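Local atomic coordinates of ribosome biogenesis Nep1 RNA methyltransferase (Archaeoglobus fulgidus, PDB entry 3O7B), a protein that probably methylates N1 of a specific pseudouridine in 16S ribosomal RNA during small-subunit biogenesis, using S-adenosylmethionine as methyl donor and working as a homodimer. Residues Ile55-Arg60 with Leu135-Phe140; Pro61-Leu66 with Leu139-Arg144; Arg121-Pro126 with Thr150-Phe155. All blocks are in the same frame, centred on the assembly; numbering follows the deposited sequence.

Interaction 1 (Ile55-Arg60 with Leu135-Phe140); sequences IRRGKR and LMEKLF
R57 and E137 reach for each other from opposite directions and meet as two flat groups, edge against edge. NH1 of R57 donates to OE2 of E137 at 2.8 Å, and NH2 of R57 donates to OE1 of E137 at 2.7 Å. Both carboxylate oxygens use their syn lone pairs, and the guanidinium and carboxylate planes lie only 9° apart, so the two bonds together fix the rotation of both groups. The arginine chain bends at chi2 and chi3 to turn this end-on pair of nitrogens to the acid. K59 adds a third bond of a different kind: its NZ stands 2.9 Å from OE1 of E137 and comes from above the carboxylate plane, 49° out of it. OE1 thus accepts from two cations, a crowding of positive charge that would be expected to hold E137 in its ionised form.

A single residue, G58, separates the two basic residues, and it is the C-prime residue of the Schellman motif that ends helix 48-57. Glycine suits its positive phi, the backbone reverses, and K59 leaves in a direction that still lets its long, flexible chain swing back to the same acid.

The tight side of the contact belongs to E137, which is buried on helix 129-142 and needs its charge matched: its chain runs extended beyond CG, and OE2 also accepts from the backbone N of L65. The looser side is that of the cations. R57 and K59 are both partly exposed, and the backbones stay well apart, 10.8 Å between CA of K59 and CA of E137, bridged by charged tips rather than by close apolar packing.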
loop_
_atom_site.group_PDB
_atom_site.type_symbol
_atom_site.label_atom_id
_atom_site.label_comp_id
_atom_site.label_asym_id
_atom_site.label_seq_id
_atom_site.Cartn_x
_atom_site.Cartn_y
_atom_site.Cartn_z
ATOM N N ILE A 55 -26.657 7.580 3.085
ATOM C CA ILE A 55 -27.545 7.229 1.973
ATOM C C ILE A 55 -26.797 6.413 0.907
ATOM O O ILE A 55 -27.260 5.340 0.514
ATOM C CB ILE A 55 -28.226 8.482 1.359
ATOM C CG1 ILE A 55 -29.174 9.122 2.377
ATOM C CG2 ILE A 55 -28.990 8.130 0.071
ATOM C CD1 ILE A 55 -29.454 10.599 2.118
ATOM N N ARG A 56 -25.633 6.900 0.474
ATOM C CA ARG A 56 -24.838 6.209 -0.552
ATOM C C ARG A 56 -24.420 4.799 -0.124
ATOM O O ARG A 56 -24.439 3.869 -0.940
ATOM C CB ARG A 56 -23.606 7.029 -0.953
ATOM N N ARG A 57 -24.060 4.655 1.152
ATOM C CA ARG A 57 -23.588 3.382 1.715
ATOM C C ARG A 57 -24.728 2.436 2.078
ATOM O O ARG A 57 -24.527 1.221 2.178
ATOM C CB ARG A 57 -22.749 3.628 2.979
ATOM C CG ARG A 57 -21.413 4.332 2.763
ATOM C CD ARG A 57 -20.435 3.489 1.956
ATOM N NE ARG A 57 -20.364 2.107 2.425
ATOM C CZ ARG A 57 -19.656 1.699 3.472
ATOM N NH1 ARG A 57 -18.943 2.567 4.184
ATOM N NH2 ARG A 57 -19.662 0.414 3.807
ATOM N N GLY A 58 -25.911 3.003 2.305
ATOM C CA GLY A 58 -27.075 2.218 2.712
ATOM C C GLY A 58 -26.982 1.681 4.129
ATOM O O GLY A 58 -27.403 0.553 4.403
ATOM N N LYS A 59 -26.404 2.474 5.028
ATOM C CA LYS A 59 -26.417 2.154 6.461
ATOM C C LYS A 59 -26.239 3.385 7.350
ATOM O O LYS A 59 -25.890 4.466 6.873
ATOM C CB LYS A 59 -25.421 1.035 6.811
ATOM C CG LYS A 59 -23.952 1.354 6.594
ATOM C CD LYS A 59 -23.155 0.050 6.604
ATOM C CE LYS A 59 -21.808 0.200 7.271
ATOM N NZ LYS A 59 -21.080 -1.099 7.325
ATOM N N ARG A 60 -26.490 3.207 8.644
ATOM C CA ARG A 60 -26.503 4.302 9.613
ATOM C C ARG A 60 -25.105 4.893 9.829
ATOM O O ARG A 60 -24.126 4.152 9.832
ATOM C CB ARG A 60 -27.071 3.813 10.950
ATOM C CG ARG A 60 -28.439 3.143 10.840
ATOM C CD ARG A 60 -29.178 3.130 12.176
ATOM N NE ARG A 60 -28.565 2.250 13.175
ATOM C CZ ARG A 60 -28.698 0.924 13.203
ATOM N NH1 ARG A 60 -29.408 0.295 12.271
ATOM N NH2 ARG A 60 -28.110 0.220 14.162
ATOM N N LEU A 135 -14.679 -4.357 5.821
ATOM C CA LEU A 135 -14.268 -5.364 6.799
ATOM C C LEU A 135 -14.013 -4.715 8.169
ATOM O O LEU A 135 -14.391 -5.261 9.207
ATOM C CB LEU A 135 -13.027 -6.116 6.311
ATOM C CG LEU A 135 -12.557 -7.245 7.231
ATOM C CD1 LEU A 135 -13.580 -8.385 7.272
ATOM C CD2 LEU A 135 -11.227 -7.758 6.769
ATOM N N MET A 136 -13.407 -3.536 8.175
ATOM C CA MET A 136 -13.206 -2.805 9.430
ATOM C C MET A 136 -14.521 -2.392 10.057
ATOM O O MET A 136 -14.679 -2.490 11.284
ATOM C CB MET A 136 -12.313 -1.586 9.214
ATOM C CG MET A 136 -10.872 -1.921 8.859
ATOM S SD MET A 136 -9.996 -2.912 10.089
ATOM C CE MET A 136 -10.260 -4.565 9.453
ATOM N N GLU A 137 -15.479 -1.959 9.246
ATOM C CA GLU A 137 -16.830 -1.664 9.769
ATOM C C GLU A 137 -17.451 -2.896 10.421
ATOM O O GLU A 137 -18.035 -2.813 11.524
ATOM C CB GLU A 137 -17.721 -1.101 8.666
ATOM C CG GLU A 137 -17.266 0.304 8.267
ATOM C CD GLU A 137 -17.887 0.841 6.988
ATOM O OE1 GLU A 137 -18.591 0.073 6.297
ATOM O OE2 GLU A 137 -17.671 2.031 6.675
ATOM N N LYS A 138 -17.319 -4.043 9.767
ATOM C CA LYS A 138 -17.831 -5.286 10.331
ATOM C C LYS A 138 -17.110 -5.637 11.638
ATOM O O LYS A 138 -17.740 -6.062 12.611
ATOM C CB LYS A 138 -17.691 -6.420 9.317
ATOM C CG LYS A 138 -18.278 -7.740 9.799
ATOM C CD LYS A 138 -18.097 -8.830 8.764
ATOM C CE LYS A 138 -18.850 -10.078 9.198
ATOM N NZ LYS A 138 -18.792 -11.113 8.127
ATOM N N LEU A 139 -15.795 -5.464 11.672
ATOM C CA LEU A 139 -15.027 -5.703 12.880
ATOM C C LEU A 139 -15.518 -4.830 14.045
ATOM O O LEU A 139 -15.697 -5.329 15.167
ATOM C CB LEU A 139 -13.541 -5.468 12.594
ATOM C CG LEU A 139 -12.640 -5.513 13.826
ATOM C CD1 LEU A 139 -12.532 -6.918 14.393
ATOM C CD2 LEU A 139 -11.272 -4.966 13.467
ATOM N N PHE A 140 -15.767 -3.548 13.797
ATOM C CA PHE A 140 -16.232 -2.666 14.877
ATOM C C PHE A 140 -17.622 -3.061 15.379
ATOM O O PHE A 140 -17.933 -2.885 16.566
ATOM C CB PHE A 140 -16.188 -1.196 14.462
ATOM C CG PHE A 140 -14.830 -0.558 14.623
ATOM C CD1 PHE A 140 -13.805 -0.784 13.703
ATOM C CD2 PHE A 140 -14.565 0.249 15.725
ATOM C CE1 PHE A 140 -12.537 -0.191 13.868
ATOM C CE2 PHE A 140 -13.315 0.846 15.894
ATOM C CZ PHE A 140 -12.304 0.631 14.972
#

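Interaction 2 (Pro61-Leu66 with Leu139-Arg144); sequences PEKILL and LFEERR
K63 and E141 form the ionic half of a contact in which the loop between helices 48-57 and 68-71, which includes a short 3-10 turn at residues 61-63, lies against the C-terminal end of helix 129-142. The salt bridge is long: NZ of K63 is 3.5 Å from OE1 of E141. CE of K63 is as near to the same oxygen, at 3.4 Å, so the lysine lays its last carbons against OE1 instead of pointing its ammonium straight at it. Bends at chi2 and chi4 (-63° and 71°) fold the lysine into this position. E141 is exposed, and long, flexible charged chains suit this partly exposed edge, where a loose ion pair can form beside solvent.

The apolar half is buried. CD1 of L65 approaches CE1 of F140 obliquely, at 4.2 Å, and L65 also packs on V133 and M136, so a branched aliphatic chain fits the inner face of the helix. The F140 ring in turn meets F155 edge-to-face, which carries the core on to strand 150-156.

Hydrogen bonding within segment 139-144 finishes the helix. R143 has positive phi just past the last turn, and its guanidinium folds back: NH1 of R143 donates to O of F140 at 2.9 Å, in the carbonyl plane and on a lone pair.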
loop_
_atom_site.group_PDB
_atom_site.type_symbol
_atom_site.label_atom_id
_atom_site.label_comp_id
_atom_site.label_asym_id
_atom_site.label_seq_id
_atom_site.Cartn_x
_atom_site.Cartn_y
_atom_site.Cartn_z
ATOM N N PRO A 61 -25.011 6.227 10.007
ATOM C CA PRO A 61 -23.728 6.894 10.280
ATOM C C PRO A 61 -22.882 6.236 11.364
ATOM O O PRO A 61 -21.656 6.169 11.238
ATOM C CB PRO A 61 -24.157 8.293 10.725
ATOM C CG PRO A 61 -25.398 8.537 9.957
ATOM C CD PRO A 61 -26.111 7.208 9.906
ATOM N N GLU A 62 -23.526 5.732 12.415
ATOM C CA GLU A 62 -22.811 5.146 13.550
ATOM C C GLU A 62 -22.053 3.861 13.203
ATOM O O GLU A 62 -21.199 3.417 13.981
ATOM C CB GLU A 62 -23.764 4.901 14.728
ATOM C CG GLU A 62 -24.847 3.850 14.495
ATOM C CD GLU A 62 -25.595 3.488 15.781
ATOM O OE1 GLU A 62 -26.530 2.661 15.717
ATOM O OE2 GLU A 62 -25.236 4.021 16.856
ATOM N N LYS A 63 -22.381 3.275 12.050
ATOM C CA LYS A 63 -21.754 2.034 11.582
ATOM C C LYS A 63 -20.631 2.261 10.557
ATOM O O LYS A 63 -19.965 1.306 10.137
ATOM C CB LYS A 63 -22.811 1.113 10.961
ATOM C CG LYS A 63 -24.042 0.854 11.833
ATOM C CD LYS A 63 -23.674 0.144 13.119
ATOM C CE LYS A 63 -24.921 -0.313 13.868
ATOM N NZ LYS A 63 -25.595 -1.435 13.170
ATOM N N ILE A 64 -20.433 3.512 10.161
ATOM C CA ILE A 64 -19.534 3.845 9.047
ATOM C C ILE A 64 -18.166 4.281 9.568
ATOM O O ILE A 64 -18.059 5.015 10.561
ATOM C CB ILE A 64 -20.162 4.933 8.159
ATOM C CG1 ILE A 64 -21.417 4.380 7.466
ATOM C CG2 ILE A 64 -19.160 5.456 7.109
ATOM C CD1 ILE A 64 -22.281 5.439 6.795
ATOM N N LEU A 65 -17.117 3.792 8.902
ATOM C CA LEU A 65 -15.749 4.167 9.245
ATOM C C LEU A 65 -15.474 5.605 8.799
ATOM O O LEU A 65 -15.821 6.011 7.681
ATOM C CB LEU A 65 -14.759 3.211 8.567
ATOM C CG LEU A 65 -13.369 3.042 9.185
ATOM C CD1 LEU A 65 -13.402 2.264 10.517
ATOM C CD2 LEU A 65 -12.478 2.308 8.187
ATOM N N LEU A 66 -14.855 6.374 9.682
ATOM C CA LEU A 66 -14.492 7.754 9.380
ATOM C C LEU A 66 -13.370 7.815 8.338
ATOM O O LEU A 66 -12.332 7.167 8.499
ATOM C CB LEU A 66 -14.096 8.475 10.677
ATOM C CG LEU A 66 -13.872 9.985 10.580
ATOM C CD1 LEU A 66 -15.185 10.713 10.274
ATOM C CD2 LEU A 66 -13.203 10.538 11.846
ATOM N N LEU A 139 -15.795 -5.464 11.672
ATOM C CA LEU A 139 -15.027 -5.703 12.880
ATOM C C LEU A 139 -15.518 -4.830 14.045
ATOM O O LEU A 139 -15.697 -5.329 15.167
ATOM C CB LEU A 139 -13.541 -5.468 12.594
ATOM C CG LEU A 139 -12.640 -5.513 13.826
ATOM C CD1 LEU A 139 -12.532 -6.918 14.393
ATOM C CD2 LEU A 139 -11.272 -4.966 13.467
ATOM N N PHE A 140 -15.767 -3.548 13.797
ATOM C CA PHE A 140 -16.232 -2.666 14.877
ATOM C C PHE A 140 -17.622 -3.061 15.379
ATOM O O PHE A 140 -17.933 -2.885 16.566
ATOM C CB PHE A 140 -16.188 -1.196 14.462
ATOM C CG PHE A 140 -14.830 -0.558 14.623
ATOM C CD1 PHE A 140 -13.805 -0.784 13.703
ATOM C CD2 PHE A 140 -14.565 0.249 15.725
ATOM C CE1 PHE A 140 -12.537 -0.191 13.868
ATOM C CE2 PHE A 140 -13.315 0.846 15.894
ATOM C CZ PHE A 140 -12.304 0.631 14.972
ATOM N N GLU A 141 -18.438 -3.610 14.485
ATOM C CA GLU A 141 -19.793 -4.048 14.813
ATOM C C GLU A 141 -19.815 -5.380 15.555
ATOM O O GLU A 141 -20.466 -5.500 16.599
ATOM C CB GLU A 141 -20.608 -4.159 13.524
ATOM C CG GLU A 141 -22.010 -4.751 13.702
ATOM C CD GLU A 141 -22.937 -3.893 14.546
ATOM O OE1 GLU A 141 -22.691 -2.674 14.720
ATOM O OE2 GLU A 141 -23.949 -4.454 15.032
ATOM N N GLU A 142 -19.118 -6.377 15.015
ATOM C CA GLU A 142 -19.158 -7.758 15.507
ATOM C C GLU A 142 -18.057 -8.085 16.511
ATOM O O GLU A 142 -18.145 -9.081 17.232
ATOM C CB GLU A 142 -19.118 -8.744 14.331
ATOM C CG GLU A 142 -20.256 -8.481 13.355
ATOM C CD GLU A 142 -20.605 -9.632 12.433
ATOM O OE1 GLU A 142 -19.943 -10.696 12.455
ATOM O OE2 GLU A 142 -21.577 -9.456 11.671
ATOM N N ARG A 143 -17.013 -7.246 16.534
ATOM C CA ARG A 143 -15.874 -7.321 17.499
ATOM C C ARG A 143 -14.859 -8.411 17.194
ATOM O O ARG A 143 -13.780 -8.454 17.783
ATOM C CB ARG A 143 -16.341 -7.440 18.972
ATOM C CG ARG A 143 -17.423 -6.457 19.383
ATOM C CD ARG A 143 -17.093 -5.033 19.015
ATOM N NE ARG A 143 -16.006 -4.481 19.824
ATOM C CZ ARG A 143 -15.540 -3.240 19.696
ATOM N NH1 ARG A 143 -16.046 -2.418 18.782
ATOM N NH2 ARG A 143 -14.565 -2.819 20.490
ATOM N N ARG A 144 -15.207 -9.311 16.275
ATOM C CA ARG A 144 -14.290 -10.352 15.834
ATOM C C ARG A 144 -14.653 -10.871 14.452
ATOM O O ARG A 144 -15.838 -11.007 14.113
ATOM C CB ARG A 144 -14.271 -11.531 16.802
ATOM C CG ARG A 144 -15.653 -12.127 17.090
ATOM C CD ARG A 144 -15.583 -13.577 17.561
ATOM N NE ARG A 144 -14.401 -13.864 18.376
ATOM C CZ ARG A 144 -13.832 -15.063 18.500
ATOM N NH1 ARG A 144 -14.337 -16.121 17.873
ATOM N NH2 ARG A 144 -12.760 -15.209 19.267
#

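Interaction 3 (Arg121-Pro126 with Thr150-Phe155); sequences RETRLP and TTLIEF
The backbones of 121-126 and 150-155 come closest at T123 and L152, whose CA atoms are 5.6 Å apart. The first segment is irregular, running from strand 116-119 toward helix 129-142. The second is strand 150-156 where it turns a corner: L152 has a psi of -42°, far from the extended values of T151 and E154, and L152 and I153 both face I145 on the neighbouring strand 144-147. This is a classic beta bulge, and it presents the carbonyl of L152 to the loop.

T123 meets that carbonyl with its hydroxyl. OG1 of T123 lies 2.9 Å from O of L152, with the carbonyl of N120 close to the same hydroxyl. The same OG1 lies against the L152 side chain, 3.5 Å from its CB. Threonine suits the place because its two branches do different work: with OG1 near the backbone N (chi1 -62°) and directed to the carbonyl of L152, CG2 stands anti to that N and faces the buried side.

In the mixed sheet of this SPOUT methyltransferase, strand 150-156 lies between strands 144-147 and 116-119, and the contact fastens the loop after 116-119 to it. On the buried side, branched aliphatic chains suit the apolar surroundings. CG2 of T123 is 4.1 Å from CG1 of I153, the two side chains crossing at about a right angle. L125 brings its CD2 to within 3.8 Å of CD1 of I153. Beyond the contact, L125 packs on L94, L95 and L98 of helix 87-98 and I153 on I117 and L139.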
loop_
_atom_site.group_PDB
_atom_site.type_symbol
_atom_site.label_atom_id
_atom_site.label_comp_id
_atom_site.label_asym_id
_atom_site.label_seq_id
_atom_site.Cartn_x
_atom_site.Cartn_y
_atom_site.Cartn_z
ATOM N N ARG A 121 -1.660 -13.744 12.237
ATOM C CA ARG A 121 -0.591 -13.669 11.270
ATOM C C ARG A 121 -1.013 -14.267 9.934
ATOM O O ARG A 121 -0.511 -13.857 8.892
ATOM C CB ARG A 121 0.689 -14.322 11.840
ATOM C CG ARG A 121 1.905 -14.274 10.926
ATOM C CD ARG A 121 2.346 -12.839 10.632
ATOM N NE ARG A 121 3.415 -12.774 9.641
ATOM C CZ ARG A 121 3.212 -12.764 8.324
ATOM N NH1 ARG A 121 1.968 -12.819 7.824
ATOM N NH2 ARG A 121 4.256 -12.679 7.510
ATOM N N GLU A 122 -1.954 -15.208 9.961
ATOM C CA GLU A 122 -2.386 -15.878 8.741
ATOM C C GLU A 122 -3.554 -15.198 7.997
ATOM O O GLU A 122 -3.993 -15.656 6.939
ATOM C CB GLU A 122 -2.622 -17.370 9.017
ATOM C CG GLU A 122 -1.343 -18.120 9.490
ATOM C CD GLU A 122 -0.148 -17.996 8.536
ATOM O OE1 GLU A 122 -0.331 -18.085 7.301
ATOM O OE2 GLU A 122 0.993 -17.826 9.021
ATOM N N THR A 123 -4.026 -14.068 8.514
ATOM C CA THR A 123 -5.133 -13.343 7.895
ATOM C C THR A 123 -4.743 -12.749 6.535
ATOM O O THR A 123 -3.688 -12.116 6.402
ATOM C CB THR A 123 -5.615 -12.202 8.830
ATOM O OG1 THR A 123 -6.090 -12.787 10.041
ATOM C CG2 THR A 123 -6.740 -11.393 8.208
ATOM N N ARG A 124 -5.591 -12.958 5.521
ATOM C CA ARG A 124 -5.446 -12.297 4.227
ATOM C C ARG A 124 -6.409 -11.133 4.199
ATOM O O ARG A 124 -7.622 -11.324 4.057
ATOM C CB ARG A 124 -5.790 -13.246 3.067
ATOM C CG ARG A 124 -4.886 -14.452 2.880
ATOM C CD ARG A 124 -5.223 -15.161 1.532
ATOM N NE ARG A 124 -6.665 -15.217 1.262
ATOM C CZ ARG A 124 -7.471 -16.228 1.605
ATOM N NH1 ARG A 124 -6.973 -17.293 2.213
ATOM N NH2 ARG A 124 -8.778 -16.165 1.329
ATOM N N LEU A 125 -5.896 -9.922 4.352
ATOM C CA LEU A 125 -6.763 -8.752 4.355
ATOM C C LEU A 125 -7.141 -8.393 2.929
ATOM O O LEU A 125 -6.338 -8.640 2.020
ATOM C CB LEU A 125 -6.060 -7.547 5.000
ATOM C CG LEU A 125 -5.867 -7.662 6.510
ATOM C CD1 LEU A 125 -4.897 -6.573 6.942
ATOM C CD2 LEU A 125 -7.169 -7.594 7.297
ATOM N N PRO A 126 -8.320 -7.775 2.738
ATOM C CA PRO A 126 -8.672 -7.298 1.385
ATOM C C PRO A 126 -7.642 -6.282 0.901
ATOM O O PRO A 126 -7.278 -5.345 1.622
ATOM C CB PRO A 126 -10.028 -6.617 1.583
ATOM C CG PRO A 126 -10.567 -7.174 2.872
ATOM C CD PRO A 126 -9.380 -7.474 3.722
ATOM N N THR A 150 -11.682 -20.415 14.045
ATOM C CA THR A 150 -10.401 -19.711 14.171
ATOM C C THR A 150 -10.614 -18.200 14.096
ATOM O O THR A 150 -11.244 -17.701 13.175
ATOM C CB THR A 150 -9.443 -20.136 13.037
ATOM O OG1 THR A 150 -9.211 -21.553 13.103
ATOM C CG2 THR A 150 -8.108 -19.403 13.132
ATOM N N THR A 151 -10.062 -17.467 15.059
ATOM C CA THR A 151 -10.143 -16.019 15.041
ATOM C C THR A 151 -9.094 -15.441 14.100
ATOM O O THR A 151 -7.922 -15.812 14.151
ATOM C CB THR A 151 -9.977 -15.451 16.458
ATOM O OG1 THR A 151 -11.020 -15.983 17.286
ATOM C CG2 THR A 151 -10.114 -13.943 16.423
ATOM N N LEU A 152 -9.550 -14.572 13.202
ATOM C CA LEU A 152 -8.673 -13.868 12.264
ATOM C C LEU A 152 -8.327 -12.456 12.739
ATOM O O LEU A 152 -7.173 -12.019 12.613
ATOM C CB LEU A 152 -9.315 -13.788 10.871
ATOM C CG LEU A 152 -9.545 -15.121 10.158
ATOM C CD1 LEU A 152 -10.192 -14.849 8.790
ATOM C CD2 LEU A 152 -8.263 -15.917 9.991
ATOM N N ILE A 153 -9.325 -11.748 13.257
ATOM C CA ILE A 153 -9.135 -10.385 13.747
ATOM C C ILE A 153 -10.070 -10.199 14.915
ATOM O O ILE A 153 -11.216 -10.601 14.843
ATOM C CB ILE A 153 -9.479 -9.317 12.683
ATOM C CG1 ILE A 153 -8.872 -9.654 11.310
ATOM C CG2 ILE A 153 -9.050 -7.922 13.193
ATOM C CD1 ILE A 153 -9.343 -8.701 10.176
ATOM N N GLU A 154 -9.589 -9.594 16.006
ATOM C CA GLU A 154 -10.441 -9.392 17.183
ATOM C C GLU A 154 -9.965 -8.256 18.078
ATOM O O GLU A 154 -8.756 -8.115 18.286
ATOM C CB GLU A 154 -10.482 -10.676 18.020
ATOM C CG GLU A 154 -11.563 -10.670 19.083
ATOM C CD GLU A 154 -11.636 -11.962 19.875
ATOM O OE1 GLU A 154 -10.582 -12.583 20.140
ATOM O OE2 GLU A 154 -12.766 -12.353 20.237
ATOM N N PHE A 155 -10.908 -7.475 18.615
ATOM C CA PHE A 155 -10.576 -6.522 19.691
ATOM C C PHE A 155 -10.188 -7.303 20.931
ATOM O O PHE A 155 -10.828 -8.313 21.269
ATOM C CB PHE A 155 -11.752 -5.623 20.026
ATOM C CG PHE A 155 -11.997 -4.557 19.015
ATOM C CD1 PHE A 155 -11.314 -3.356 19.081
ATOM C CD2 PHE A 155 -12.896 -4.762 17.962
ATOM C CE1 PHE A 155 -11.541 -2.348 18.138
ATOM C CE2 PHE A 155 -13.131 -3.764 17.019
ATOM C CZ PHE A 155 -12.454 -2.568 17.095
#

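How the interactions relate
From the N terminus, helix 48-57 ends within 55-60, which leads directly into 61-66; the chain comes back to both at helix 129-142. Interactions 1 and 2 therefore close long loops of 74 and 72 residues, side by side on consecutive turns of that helix and sharing L139 and F140 in their segments. Interaction 3 closes a shorter loop of 23 residues, from 121-126 to 150-155, which contains helix 129-142; it crosses both others instead of nesting with either. Interactions 1 and 2 tie the region after helix 48-57 to helix 129-142, and interaction 3 joins the approach to that helix with strand 150-156. Interactions 2 and 3 also meet through the R144–E154 salt bridge.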